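Local coordinates for protein glycoside Hydrolase (Bacteroides uniformis, PDB 5T9X) that probably hydrolyses agarose or a related red-algal galactan as a family 16 glycoside hydrolase in a gut bacterium's polysaccharide-degrading pathway, at residues Phe55-Ser60 with Pro161-Ala166; Asp213-Ser218 with His252-Tyr257; Ser198-Gly203 with Ser315-Glu320; Pro105-Arg110 with Asp129-Lys134. All blocks are in the same frame, centred on the assembly; numbering follows the deposited sequence.

The four contacts sample a beta-sandwich of the kind known for family 16 glycoside hydrolases, from the back of one sheet to the far edge of the other. Contacts 1 and 2 share neighbouring strands: V164 O to V256 N and A166 N to V254 O, each 2.9 Å, are probable hydrogen bonds. Contact 1 covers the outside of that sheet, about 12 Å from the bound sodium ion to the side chain of E165, whereas contact 2 spans the inside to the opposing sheet, which carries the family's signature strand 188-195. Contacts 3 and 4, with centres about 17 Å apart, lie on the opposite side of the chain's centre from contact 1.

Contact 1. Residues Phe55-Ser60 with Pro161-Ala166; sequences FPVPVS and PVYVEA
Here the segment leading to strand 65-69 lies over the outer face of the beta-sandwich, setting P58 and V57 on Y163 of strand 162-169. The pyrrolidine of P58 meets the phenol end of the tyrosine from the opposite direction: CD lies 3.5 Å from Y163 CZ, and CG is 3.1 Å from Y163 OH. V57 works alongside, its CG1 anti to the backbone N (chi1 180°) and 4.0 Å from Y163 CD2, as the two side chains slide past one another. Both residues approach the ring obliquely. Y163 reaches them because its CG stands anti to its own backbone N (chi1 -179°), lifting the ring off the strand toward the covering segment. No hydrogen bond joins the two segments. R335 of strand 329-341 helps tie the covering segment to the sheet: it pairs with E165 OE1 and also donates to F55 O, while Y267 touches P58 and V59. At the edge of the Y163 ring, in its plane, lies E165 OE2; the modelled 2.4 Å from Y163 OH to E165 OE2 is doubtfully short for their hydrogen bond, and P58 CD sits 4.0 Å from E165 OE2.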
loop_
_atom_site.group_PDB
_atom_site.type_symbol
_atom_site.label_atom_id
_atom_site.label_comp_id
_atom_site.label_asym_id
_atom_site.label_seq_id
_atom_site.Cartn_x
_atom_site.Cartn_y
_atom_site.Cartn_z
ATOM N N PHE A 55 7.042 -3.867 19.615
ATOM C CA PHE A 55 5.905 -2.961 19.454
ATOM C C PHE A 55 4.610 -3.679 19.756
ATOM O O PHE A 55 4.301 -4.664 19.116
ATOM C CB PHE A 55 5.805 -2.473 18.023
ATOM C CG PHE A 55 7.021 -1.753 17.487
ATOM C CD1 PHE A 55 7.351 -0.500 17.934
ATOM C CD2 PHE A 55 7.756 -2.295 16.440
ATOM C CE1 PHE A 55 8.422 0.185 17.373
ATOM C CE2 PHE A 55 8.838 -1.624 15.897
ATOM C CZ PHE A 55 9.164 -0.372 16.350
ATOM N N PRO A 56 3.816 -3.180 20.701
ATOM C CA PRO A 56 2.522 -3.844 20.922
ATOM C C PRO A 56 1.488 -3.492 19.859
ATOM O O PRO A 56 1.642 -2.524 19.115
ATOM C CB PRO A 56 2.068 -3.280 22.255
ATOM C CG PRO A 56 2.607 -1.880 22.245
ATOM C CD PRO A 56 3.921 -1.924 21.470
ATOM N N VAL A 57 0.444 -4.312 19.809
ATOM C CA VAL A 57 -0.706 -4.065 18.986
ATOM C C VAL A 57 -1.363 -2.828 19.610
ATOM O O VAL A 57 -1.644 -2.815 20.790
ATOM C CB VAL A 57 -1.639 -5.274 18.916
ATOM C CG1 VAL A 57 -2.836 -4.958 18.035
ATOM C CG2 VAL A 57 -0.901 -6.472 18.327
ATOM N N PRO A 58 -1.554 -1.760 18.823
ATOM C CA PRO A 58 -1.864 -0.479 19.461
ATOM C C PRO A 58 -3.315 -0.300 19.895
ATOM O O PRO A 58 -3.672 0.772 20.290
ATOM C CB PRO A 58 -1.494 0.538 18.379
ATOM C CG PRO A 58 -1.628 -0.201 17.076
ATOM C CD PRO A 58 -1.399 -1.646 17.356
ATOM N N VAL A 59 -4.136 -1.337 19.834
ATOM C CA VAL A 59 -5.539 -1.242 20.213
ATOM C C VAL A 59 -5.969 -2.554 20.861
ATOM O O VAL A 59 -5.418 -3.607 20.546
ATOM C CB VAL A 59 -6.414 -0.902 18.979
ATOM C CG1 VAL A 59 -6.178 -1.886 17.831
ATOM C CG2 VAL A 59 -7.897 -0.798 19.348
ATOM N N SER A 60 -6.932 -2.473 21.771
ATOM C CA SER A 60 -7.451 -3.647 22.459
ATOM C C SER A 60 -8.253 -4.547 21.527
ATOM O O SER A 60 -8.975 -4.077 20.644
ATOM C CB SER A 60 -8.339 -3.251 23.644
ATOM O OG SER A 60 -9.012 -4.405 24.136
ATOM N N PRO A 161 -12.936 -9.092 11.722
ATOM C CA PRO A 161 -12.069 -8.057 12.328
ATOM C C PRO A 161 -10.584 -8.425 12.166
ATOM O O PRO A 161 -10.229 -9.603 12.291
ATOM C CB PRO A 161 -12.480 -8.024 13.803
ATOM C CG PRO A 161 -13.487 -9.077 13.993
ATOM C CD PRO A 161 -13.572 -9.928 12.748
ATOM N N VAL A 162 -9.734 -7.463 11.815
ATOM C CA VAL A 162 -8.343 -7.774 11.513
ATOM C C VAL A 162 -7.514 -6.505 11.646
ATOM O O VAL A 162 -8.016 -5.411 11.373
ATOM C CB VAL A 162 -8.177 -8.468 10.142
ATOM C CG1 VAL A 162 -8.658 -7.596 8.996
ATOM C CG2 VAL A 162 -6.743 -8.889 9.899
ATOM N N TYR A 163 -6.279 -6.662 12.152
ATOM C CA TYR A 163 -5.329 -5.560 12.251
ATOM C C TYR A 163 -4.185 -5.906 11.360
ATOM O O TYR A 163 -3.619 -6.970 11.515
ATOM C CB TYR A 163 -4.853 -5.360 13.677
ATOM C CG TYR A 163 -3.888 -4.219 13.796
ATOM C CD1 TYR A 163 -4.304 -2.910 13.567
ATOM C CD2 TYR A 163 -2.553 -4.431 14.125
ATOM C CE1 TYR A 163 -3.419 -1.844 13.653
ATOM C CE2 TYR A 163 -1.662 -3.360 14.213
ATOM C CZ TYR A 163 -2.109 -2.079 13.969
ATOM O OH TYR A 163 -1.251 -1.017 14.062
ATOM N N VAL A 164 -3.890 -5.046 10.383
ATOM C CA VAL A 164 -2.778 -5.289 9.427
ATOM C C VAL A 164 -1.833 -4.113 9.547
ATOM O O VAL A 164 -2.284 -2.963 9.449
ATOM C CB VAL A 164 -3.274 -5.386 7.980
ATOM C CG1 VAL A 164 -2.115 -5.669 7.021
ATOM C CG2 VAL A 164 -4.378 -6.437 7.842
ATOM N N GLU A 165 -0.548 -4.382 9.801
ATOM C CA GLU A 165 0.443 -3.323 10.065
ATOM C C GLU A 165 1.681 -3.619 9.266
ATOM O O GLU A 165 2.170 -4.725 9.343
ATOM C CB GLU A 165 0.782 -3.228 11.567
ATOM C CG GLU A 165 1.444 -1.927 12.027
ATOM C CD GLU A 165 1.747 -1.886 13.540
ATOM O OE1 GLU A 165 2.634 -2.663 13.962
ATOM O OE2 GLU A 165 1.165 -1.080 14.319
ATOM N N ALA A 166 2.181 -2.648 8.498
ATOM C CA ALA A 166 3.488 -2.779 7.870
ATOM C C ALA A 166 4.488 -1.851 8.536
ATOM O O ALA A 166 4.119 -0.837 9.094
ATOM C CB ALA A 166 3.415 -2.501 6.387
#

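Contact 2. Residues Asp213-Ser218 with His252-Tyr257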
loop_
_atom_site.group_PDB
_atom_site.type_symbol
_atom_site.label_atom_id
_atom_site.label_comp_id
_atom_site.label_asym_id
_atom_site.label_seq_id
_atom_site.Cartn_x
_atom_site.Cartn_y
_atom_site.Cartn_z
ATOM N N ASP A 213 5.798 14.819 3.348
ATOM C CA ASP A 213 5.275 14.912 4.717
ATOM C C ASP A 213 3.883 14.250 4.891
ATOM O O ASP A 213 3.297 14.318 5.997
ATOM C CB ASP A 213 5.224 16.383 5.173
ATOM C CG ASP A 213 4.226 17.237 4.369
ATOM O OD1 ASP A 213 3.998 16.998 3.140
ATOM O OD2 ASP A 213 3.684 18.194 4.965
ATOM N N ARG A 214 3.366 13.615 3.829
ATOM C CA ARG A 214 2.017 13.020 3.846
ATOM C C ARG A 214 2.017 11.532 3.600
ATOM O O ARG A 214 2.795 11.001 2.787
ATOM C CB ARG A 214 1.095 13.628 2.780
ATOM C CG ARG A 214 0.967 15.129 2.818
ATOM C CD ARG A 214 -0.075 15.633 3.781
ATOM N NE ARG A 214 -0.099 17.088 3.706
ATOM C CZ ARG A 214 -1.148 17.868 3.960
ATOM N NH1 ARG A 214 -2.322 17.367 4.343
ATOM N NH2 ARG A 214 -1.017 19.194 3.836
ATOM N N ILE A 215 1.087 10.881 4.286
ATOM C CA ILE A 215 0.657 9.525 3.949
ATOM C C ILE A 215 -0.842 9.608 3.649
ATOM O O ILE A 215 -1.588 10.197 4.412
ATOM C CB ILE A 215 0.881 8.557 5.112
ATOM C CG1 ILE A 215 2.313 8.645 5.628
ATOM C CG2 ILE A 215 0.594 7.116 4.671
ATOM C CD1 ILE A 215 2.473 7.972 6.975
ATOM N N HIS A 216 -1.262 9.021 2.532
ATOM C CA HIS A 216 -2.680 8.891 2.192
ATOM C C HIS A 216 -3.271 7.673 2.879
ATOM O O HIS A 216 -2.866 6.560 2.600
ATOM C CB HIS A 216 -2.837 8.751 0.677
ATOM C CG HIS A 216 -4.233 8.955 0.186
ATOM N ND1 HIS A 216 -4.746 8.261 -0.888
ATOM C CD2 HIS A 216 -5.221 9.774 0.611
ATOM C CE1 HIS A 216 -5.995 8.642 -1.102
ATOM N NE2 HIS A 216 -6.305 9.559 -0.208
ATOM N N LEU A 217 -4.214 7.917 3.777
ATOM C CA LEU A 217 -4.941 6.902 4.509
ATOM C C LEU A 217 -6.373 6.899 3.971
ATOM O O LEU A 217 -7.147 7.824 4.223
ATOM C CB LEU A 217 -4.971 7.258 5.976
ATOM C CG LEU A 217 -3.627 7.531 6.626
ATOM C CD1 LEU A 217 -3.847 8.127 7.998
ATOM C CD2 LEU A 217 -2.782 6.260 6.738
ATOM N N SER A 218 -6.731 5.863 3.237
ATOM C CA SER A 218 -7.973 5.870 2.515
ATOM C C SER A 218 -8.547 4.481 2.302
ATOM O O SER A 218 -7.996 3.487 2.741
ATOM C CB SER A 218 -7.748 6.537 1.153
ATOM O OG SER A 218 -8.956 7.124 0.682
ATOM N N HIS A 252 8.677 3.223 9.335
ATOM C CA HIS A 252 7.524 3.592 10.179
ATOM C C HIS A 252 6.503 2.471 10.140
ATOM O O HIS A 252 6.373 1.782 9.124
ATOM C CB HIS A 252 6.887 4.902 9.710
ATOM C CG HIS A 252 7.736 6.090 9.957
ATOM N ND1 HIS A 252 7.700 6.798 11.140
ATOM C CD2 HIS A 252 8.664 6.699 9.180
ATOM C CE1 HIS A 252 8.556 7.802 11.083
ATOM N NE2 HIS A 252 9.154 7.764 9.903
ATOM N N ARG A 253 5.821 2.281 11.263
ATOM C CA ARG A 253 4.664 1.429 11.328
ATOM C C ARG A 253 3.430 2.204 10.857
ATOM O O ARG A 253 3.132 3.271 11.377
ATOM C CB ARG A 253 4.415 0.977 12.756
ATOM C CG ARG A 253 5.372 -0.068 13.322
ATOM C CD ARG A 253 5.040 -0.224 14.803
ATOM N NE ARG A 253 5.543 0.925 15.537
ATOM C CZ ARG A 253 5.094 1.388 16.699
ATOM N NH1 ARG A 253 4.065 0.848 17.320
ATOM N NH2 ARG A 253 5.705 2.437 17.234
ATOM N N VAL A 254 2.719 1.660 9.880
ATOM C CA VAL A 254 1.378 2.100 9.538
ATOM C C VAL A 254 0.476 0.879 9.473
ATOM O O VAL A 254 0.773 -0.076 8.762
ATOM C CB VAL A 254 1.317 2.777 8.164
ATOM C CG1 VAL A 254 -0.052 3.453 7.978
ATOM C CG2 VAL A 254 2.475 3.748 8.009
ATOM N N GLY A 255 -0.628 0.913 10.206
ATOM C CA GLY A 255 -1.613 -0.165 10.173
ATOM C C GLY A 255 -3.056 0.311 10.188
ATOM O O GLY A 255 -3.342 1.494 10.448
ATOM N N VAL A 256 -3.960 -0.634 9.919
ATOM C CA VAL A 256 -5.375 -0.381 10.001
ATOM C C VAL A 256 -6.051 -1.488 10.797
ATOM O O VAL A 256 -5.731 -2.672 10.644
ATOM C CB VAL A 256 -6.038 -0.178 8.598
ATOM C CG1 VAL A 256 -5.997 -1.436 7.754
ATOM C CG2 VAL A 256 -7.463 0.282 8.751
ATOM N N TYR A 257 -6.957 -1.069 11.673
ATOM C CA TYR A 257 -7.896 -1.951 12.288
ATOM C C TYR A 257 -9.190 -1.862 11.475
ATOM O O TYR A 257 -9.925 -0.873 11.541
ATOM C CB TYR A 257 -8.120 -1.562 13.747
ATOM C CG TYR A 257 -8.993 -2.495 14.568
ATOM C CD1 TYR A 257 -9.257 -3.796 14.167
ATOM C CD2 TYR A 257 -9.493 -2.087 15.779
ATOM C CE1 TYR A 257 -10.048 -4.637 14.928
ATOM C CE2 TYR A 257 -10.287 -2.929 16.554
ATOM C CZ TYR A 257 -10.550 -4.201 16.117
ATOM O OH TYR A 257 -11.328 -5.070 16.845
#
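Strand 215-224 and strand 252-260 run in nearly the same direction past I215-L217 and V254-V256 but in different sheets, I215 CA lying 9.3 Å from V254 CA and L217 CA 9.1 Å from V256 CA, so the gap is one for side chains and not for backbone bonds. V254 fills it as a fork. With CG1 anti to the backbone N (chi1 -169°), its two methyls part: CG1 goes to L217 CD2 at 4.1 Å and CG2 to I215 CD1 at 4.3 Å. I215 aims at the valine from its CB onward. L217 leaves its strand more obliquely, and the CD2 branch brings it in, the leucine and valine crossing at a slant. I192 and I193 of strand 188-195 also pack on V254, while Y266 presses on L217, continuing the apolar layer between the sheets. The other face of strand 215-224 is polar: H216 ND1 hydrogen-bonds E194 OE1, its ring stacks with W238, and S218 CB lies over one face, 3.5 Å above the plane. In family 16 enzymes the signature strand, here 188-195, borders the substrate cleft, so this layer probably backs the catalytic face. Across the two segments only methyl groups meet, without a hydrogen bond or charge, which implies that dispersion and burial of apolar surface hold them together.

Contact 3. Residues Ser198-Gly203 with Ser315-Glu320; sequences SDRVVG and SPTNKE
A single arginine carries nearly the whole contact: R200 takes hold of E320 side-on, with NE and NH1 each bound to a different carboxylate oxygen. NE to E320 OE2 and NH1 to E320 OE1 both measure 2.8 Å, with nearly straight N-H...O angles of 166° and 168°. Guanidinium and carboxylate lie 21° apart, almost coplanar, and each oxygen is met on its syn side. NH1 gives a second bond, 3.1 Å to S315 O, which lies in the guanidinium plane although the nitrogen stands above the carbonyl plane. With G313 O taking NH2, the group's rotation is fixed. The arginine gets there by a bend at chi3. E320 is itself positioned: its OE1 also accepts from T317 N at 3.1 Å, while E320 N donates to T317 OG1 in an ST motif, a reciprocal brace across one turn. T317 CG2 adds a light touch, 4.0 Å from R200 NH1. On the other segment, S198 OG accepts from R200 N in an ST turn that shapes the backbone beneath the arginine. The salt bridge thus pins the surface loop between strands 188-195 and 215-224 to the loop that runs from helix 307-310 to strand 329-341.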
loop_
_atom_site.group_PDB
_atom_site.type_symbol
_atom_site.label_atom_id
_atom_site.label_comp_id
_atom_site.label_asym_id
_atom_site.label_seq_id
_atom_site.Cartn_x
_atom_site.Cartn_y
_atom_site.Cartn_z
ATOM N N SER A 198 9.483 11.528 -2.694
ATOM C CA SER A 198 10.442 12.493 -3.275
ATOM C C SER A 198 10.112 13.938 -2.931
ATOM O O SER A 198 8.947 14.255 -2.674
ATOM C CB SER A 198 10.518 12.332 -4.788
ATOM O OG SER A 198 11.135 13.433 -5.381
ATOM N N ASP A 199 11.141 14.797 -2.913
ATOM C CA ASP A 199 10.944 16.253 -2.783
ATOM C C ASP A 199 10.378 16.875 -4.028
ATOM O O ASP A 199 9.812 17.945 -3.946
ATOM C CB ASP A 199 12.229 17.001 -2.437
ATOM C CG ASP A 199 12.718 16.702 -1.022
ATOM O OD1 ASP A 199 11.882 16.635 -0.076
ATOM O OD2 ASP A 199 13.946 16.501 -0.846
ATOM N N ARG A 200 10.528 16.236 -5.186
ATOM C CA ARG A 200 9.892 16.769 -6.392
ATOM C C ARG A 200 8.356 16.611 -6.303
ATOM O O ARG A 200 7.820 15.493 -6.296
ATOM C CB ARG A 200 10.483 16.138 -7.652
ATOM C CG ARG A 200 10.039 16.837 -8.938
ATOM C CD ARG A 200 11.038 16.653 -10.081
ATOM N NE ARG A 200 11.146 15.255 -10.516
ATOM C CZ ARG A 200 10.281 14.633 -11.319
ATOM N NH1 ARG A 200 10.473 13.358 -11.650
ATOM N NH2 ARG A 200 9.208 15.264 -11.787
ATOM N N VAL A 201 7.659 17.740 -6.214
ATOM C CA VAL A 201 6.192 17.748 -6.041
ATOM C C VAL A 201 5.453 18.713 -6.962
ATOM O O VAL A 201 4.259 18.981 -6.769
ATOM C CB VAL A 201 5.824 18.102 -4.582
ATOM C CG1 VAL A 201 6.341 17.037 -3.627
ATOM C CG2 VAL A 201 6.385 19.465 -4.183
ATOM N N VAL A 202 6.157 19.258 -7.946
ATOM C CA VAL A 202 5.578 20.290 -8.782
ATOM C C VAL A 202 5.378 19.651 -10.125
ATOM O O VAL A 202 6.307 19.045 -10.675
ATOM C CB VAL A 202 6.475 21.545 -8.909
ATOM C CG1 VAL A 202 5.667 22.707 -9.493
ATOM C CG2 VAL A 202 7.042 21.964 -7.550
ATOM N N GLY A 203 4.153 19.772 -10.636
ATOM C CA GLY A 203 3.831 19.343 -11.994
ATOM C C GLY A 203 4.376 20.309 -13.021
ATOM O O GLY A 203 5.136 21.212 -12.684
ATOM N N SER A 315 6.453 11.378 -13.483
ATOM C CA SER A 315 7.076 10.087 -13.756
ATOM C C SER A 315 8.567 10.267 -13.419
ATOM O O SER A 315 9.091 11.367 -13.569
ATOM C CB SER A 315 6.859 9.678 -15.205
ATOM O OG SER A 315 7.433 8.403 -15.497
ATOM N N PRO A 316 9.238 9.228 -12.880
ATOM C CA PRO A 316 10.667 9.401 -12.579
ATOM C C PRO A 316 11.518 9.539 -13.836
ATOM O O PRO A 316 11.314 8.799 -14.800
ATOM C CB PRO A 316 11.055 8.113 -11.856
ATOM C CG PRO A 316 9.790 7.489 -11.462
ATOM C CD PRO A 316 8.728 7.937 -12.398
ATOM N N THR A 317 12.475 10.467 -13.797
ATOM C CA THR A 317 13.403 10.709 -14.922
ATOM C C THR A 317 14.427 9.589 -14.987
ATOM O O THR A 317 14.693 8.908 -13.995
ATOM C CB THR A 317 14.151 12.067 -14.780
ATOM O OG1 THR A 317 15.042 12.029 -13.650
ATOM C CG2 THR A 317 13.175 13.222 -14.607
ATOM N N ASN A 318 15.027 9.403 -16.148
ATOM C CA ASN A 318 16.115 8.433 -16.276
ATOM C C ASN A 318 17.283 8.754 -15.299
ATOM O O ASN A 318 17.916 7.837 -14.758
ATOM C CB ASN A 318 16.592 8.369 -17.734
ATOM C CG ASN A 318 15.560 7.742 -18.654
ATOM O OD1 ASN A 318 15.221 6.581 -18.494
ATOM N ND2 ASN A 318 15.063 8.502 -19.615
ATOM N N LYS A 319 17.534 10.053 -15.062
ATOM C CA LYS A 319 18.605 10.492 -14.150
ATOM C C LYS A 319 18.285 10.047 -12.711
ATOM O O LYS A 319 19.113 9.385 -12.089
ATOM C CB LYS A 319 18.847 12.008 -14.252
ATOM C CG LYS A 319 20.213 12.476 -13.758
ATOM N N GLU A 320 17.075 10.355 -12.215
ATOM C CA GLU A 320 16.614 9.901 -10.876
ATOM C C GLU A 320 16.691 8.368 -10.691
ATOM O O GLU A 320 17.031 7.890 -9.617
ATOM C CB GLU A 320 15.177 10.385 -10.582
ATOM C CG GLU A 320 15.003 11.894 -10.326
ATOM C CD GLU A 320 13.541 12.400 -10.397
ATOM O OE1 GLU A 320 12.655 11.698 -10.933
ATOM O OE2 GLU A 320 13.254 13.529 -9.925
#

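Contact 4. Residues Pro105-Arg110 with Asp129-Lys134; sequences PTIWQR and DVKIVK
P105 and V133 form the tight end of this contact, their CA atoms 6.1 Å apart and V133 CG2 only 3.5 Å from P105 CB. V133 points its CB at the proline, and CG2 falls between the backbone N and the carbonyl carbon while CG1 stands anti to the carbonyl carbon (chi1 -54°), so that one methyl presses on the proline and the other is left for the isoleucine. A cis peptide bond precedes P105, and D305 packs against the same proline, which is buried, while V133 stays partly exposed. The packing slackens away from it. I107 is buried and reaches outward with CD1, which is 4.4 Å from V133 CG1 and 4.0 Å from K131 CE. K131 belongs to the solvent side: its exposed chain, bent at chi3 (-148°), crosses over the tip of the isoleucine, and CG lies 4.1 Å from I107 CD1, so the aliphatic carbons of the lysine do the covering. No hydrogen bond or salt bridge joins the two segments. The residues that alternate with I107 turn the other way: W108 NE1 binds M303 O, T106 OG1 binds D305 O, and T106 CG2 sits over one face of the indole, 3.5 Å above its plane. Strand 106-108 pairs in parallel with strand 140-154, and strand 132-137 pairs antiparallel with that same long strand. The arrangement is edge packing in a beta-sandwich, a short strand and a hairpin arm meeting through apolar side chains beside the long strand they share.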
loop_
_atom_site.group_PDB
_atom_site.type_symbol
_atom_site.label_atom_id
_atom_site.label_comp_id
_atom_site.label_asym_id
_atom_site.label_seq_id
_atom_site.Cartn_x
_atom_site.Cartn_y
_atom_site.Cartn_z
ATOM N N PRO A 105 2.054 4.821 -16.736
ATOM C CA PRO A 105 2.968 3.972 -17.486
ATOM C C PRO A 105 3.683 2.876 -16.684
ATOM O O PRO A 105 4.722 2.377 -17.125
ATOM C CB PRO A 105 3.994 4.987 -18.003
ATOM C CG PRO A 105 4.110 5.958 -16.898
ATOM C CD PRO A 105 2.705 6.084 -16.342
ATOM N N THR A 106 3.113 2.481 -15.547
ATOM C CA THR A 106 3.587 1.340 -14.773
ATOM C C THR A 106 3.523 0.058 -15.567
ATOM O O THR A 106 2.555 -0.194 -16.265
ATOM C CB THR A 106 2.705 1.159 -13.521
ATOM O OG1 THR A 106 2.657 2.411 -12.815
ATOM C CG2 THR A 106 3.212 0.033 -12.613
ATOM N N ILE A 107 4.562 -0.746 -15.466
ATOM C CA ILE A 107 4.575 -2.095 -16.038
ATOM C C ILE A 107 5.243 -2.996 -14.990
ATOM O O ILE A 107 6.462 -3.007 -14.866
ATOM C CB ILE A 107 5.374 -2.168 -17.361
ATOM C CG1 ILE A 107 4.821 -1.189 -18.404
ATOM C CG2 ILE A 107 5.373 -3.594 -17.921
ATOM C CD1 ILE A 107 5.768 -1.028 -19.588
ATOM N N TRP A 108 4.439 -3.728 -14.225
ATOM C CA TRP A 108 4.954 -4.600 -13.191
ATOM C C TRP A 108 5.749 -5.747 -13.805
ATOM O O TRP A 108 5.440 -6.221 -14.903
ATOM C CB TRP A 108 3.827 -5.118 -12.326
ATOM C CG TRP A 108 3.213 -4.049 -11.452
ATOM C CD1 TRP A 108 3.870 -3.117 -10.709
ATOM C CD2 TRP A 108 1.821 -3.834 -11.208
ATOM N NE1 TRP A 108 2.973 -2.327 -10.021
ATOM C CE2 TRP A 108 1.711 -2.759 -10.307
ATOM C CE3 TRP A 108 0.658 -4.460 -11.653
ATOM C CZ2 TRP A 108 0.500 -2.290 -9.868
ATOM C CZ3 TRP A 108 -0.529 -4.011 -11.210
ATOM C CH2 TRP A 108 -0.617 -2.923 -10.332
ATOM N N GLN A 109 6.810 -6.126 -13.092
ATOM C CA GLN A 109 7.737 -7.178 -13.496
ATOM C C GLN A 109 8.016 -8.070 -12.296
ATOM O O GLN A 109 8.303 -7.561 -11.207
ATOM C CB GLN A 109 9.060 -6.566 -13.942
ATOM C CG GLN A 109 8.967 -5.615 -15.122
ATOM C CD GLN A 109 8.659 -6.329 -16.424
ATOM O OE1 GLN A 109 7.615 -6.129 -17.018
ATOM N NE2 GLN A 109 9.563 -7.178 -16.855
ATOM N N ARG A 110 7.973 -9.383 -12.491
ATOM C CA ARG A 110 8.276 -10.330 -11.403
ATOM C C ARG A 110 9.697 -10.141 -10.834
ATOM O O ARG A 110 9.909 -10.177 -9.609
ATOM C CB ARG A 110 8.088 -11.783 -11.867
ATOM C CG ARG A 110 6.650 -12.151 -12.166
ATOM C CD ARG A 110 6.473 -13.597 -12.573
ATOM N NE ARG A 110 5.085 -13.830 -12.955
ATOM C CZ ARG A 110 4.064 -14.026 -12.114
ATOM N NH1 ARG A 110 4.230 -14.024 -10.788
ATOM N NH2 ARG A 110 2.843 -14.215 -12.607
ATOM N N ASP A 129 15.437 0.212 -24.241
ATOM C CA ASP A 129 14.476 -0.342 -25.187
ATOM C C ASP A 129 13.014 -0.438 -24.671
ATOM O O ASP A 129 12.198 -1.102 -25.299
ATOM C CB ASP A 129 14.972 -1.739 -25.637
ATOM C CG ASP A 129 15.238 -2.690 -24.454
ATOM O OD1 ASP A 129 16.061 -2.326 -23.576
ATOM O OD2 ASP A 129 14.641 -3.788 -24.400
ATOM N N VAL A 130 12.657 0.199 -23.556
ATOM C CA VAL A 130 11.288 0.039 -23.020
ATOM C C VAL A 130 10.194 0.512 -23.997
ATOM O O VAL A 130 10.340 1.530 -24.670
ATOM C CB VAL A 130 11.097 0.773 -21.669
ATOM C CG1 VAL A 130 11.000 2.284 -21.854
ATOM C CG2 VAL A 130 9.866 0.246 -20.951
ATOM N N LYS A 131 9.082 -0.204 -24.024
ATOM C CA LYS A 131 7.965 0.184 -24.871
ATOM C C LYS A 131 7.313 1.508 -24.478
ATOM O O LYS A 131 7.494 2.016 -23.384
ATOM C CB LYS A 131 6.914 -0.925 -24.922
ATOM C CG LYS A 131 6.111 -1.159 -23.654
ATOM C CD LYS A 131 5.373 -2.503 -23.720
ATOM C CE LYS A 131 4.056 -2.424 -22.942
ATOM N NZ LYS A 131 3.367 -3.722 -22.672
ATOM N N ILE A 132 6.554 2.056 -25.410
ATOM C CA ILE A 132 5.828 3.288 -25.207
ATOM C C ILE A 132 4.414 2.872 -24.850
ATOM O O ILE A 132 3.876 1.911 -25.424
ATOM C CB ILE A 132 5.841 4.161 -26.493
ATOM C CG1 ILE A 132 7.279 4.353 -26.998
ATOM C CG2 ILE A 132 5.215 5.538 -26.267
ATOM C CD1 ILE A 132 7.374 5.109 -28.315
ATOM N N VAL A 133 3.823 3.577 -23.887
ATOM C CA VAL A 133 2.419 3.351 -23.506
ATOM C C VAL A 133 1.654 4.655 -23.568
ATOM O O VAL A 133 2.231 5.721 -23.364
ATOM C CB VAL A 133 2.271 2.722 -22.104
ATOM C CG1 VAL A 133 3.086 1.447 -22.012
ATOM C CG2 VAL A 133 2.725 3.681 -21.027
ATOM N N LYS A 134 0.364 4.558 -23.867
ATOM C CA LYS A 134 -0.519 5.705 -23.893
ATOM C C LYS A 134 -1.075 5.891 -22.494
ATOM O O LYS A 134 -1.658 4.983 -21.933
ATOM C CB LYS A 134 -1.650 5.456 -24.899
ATOM C CG LYS A 134 -2.581 6.625 -25.173
ATOM C CD LYS A 134 -3.908 6.115 -25.727
ATOM C CE LYS A 134 -4.600 7.112 -26.640
ATOM N NZ LYS A 134 -3.733 7.464 -27.816
#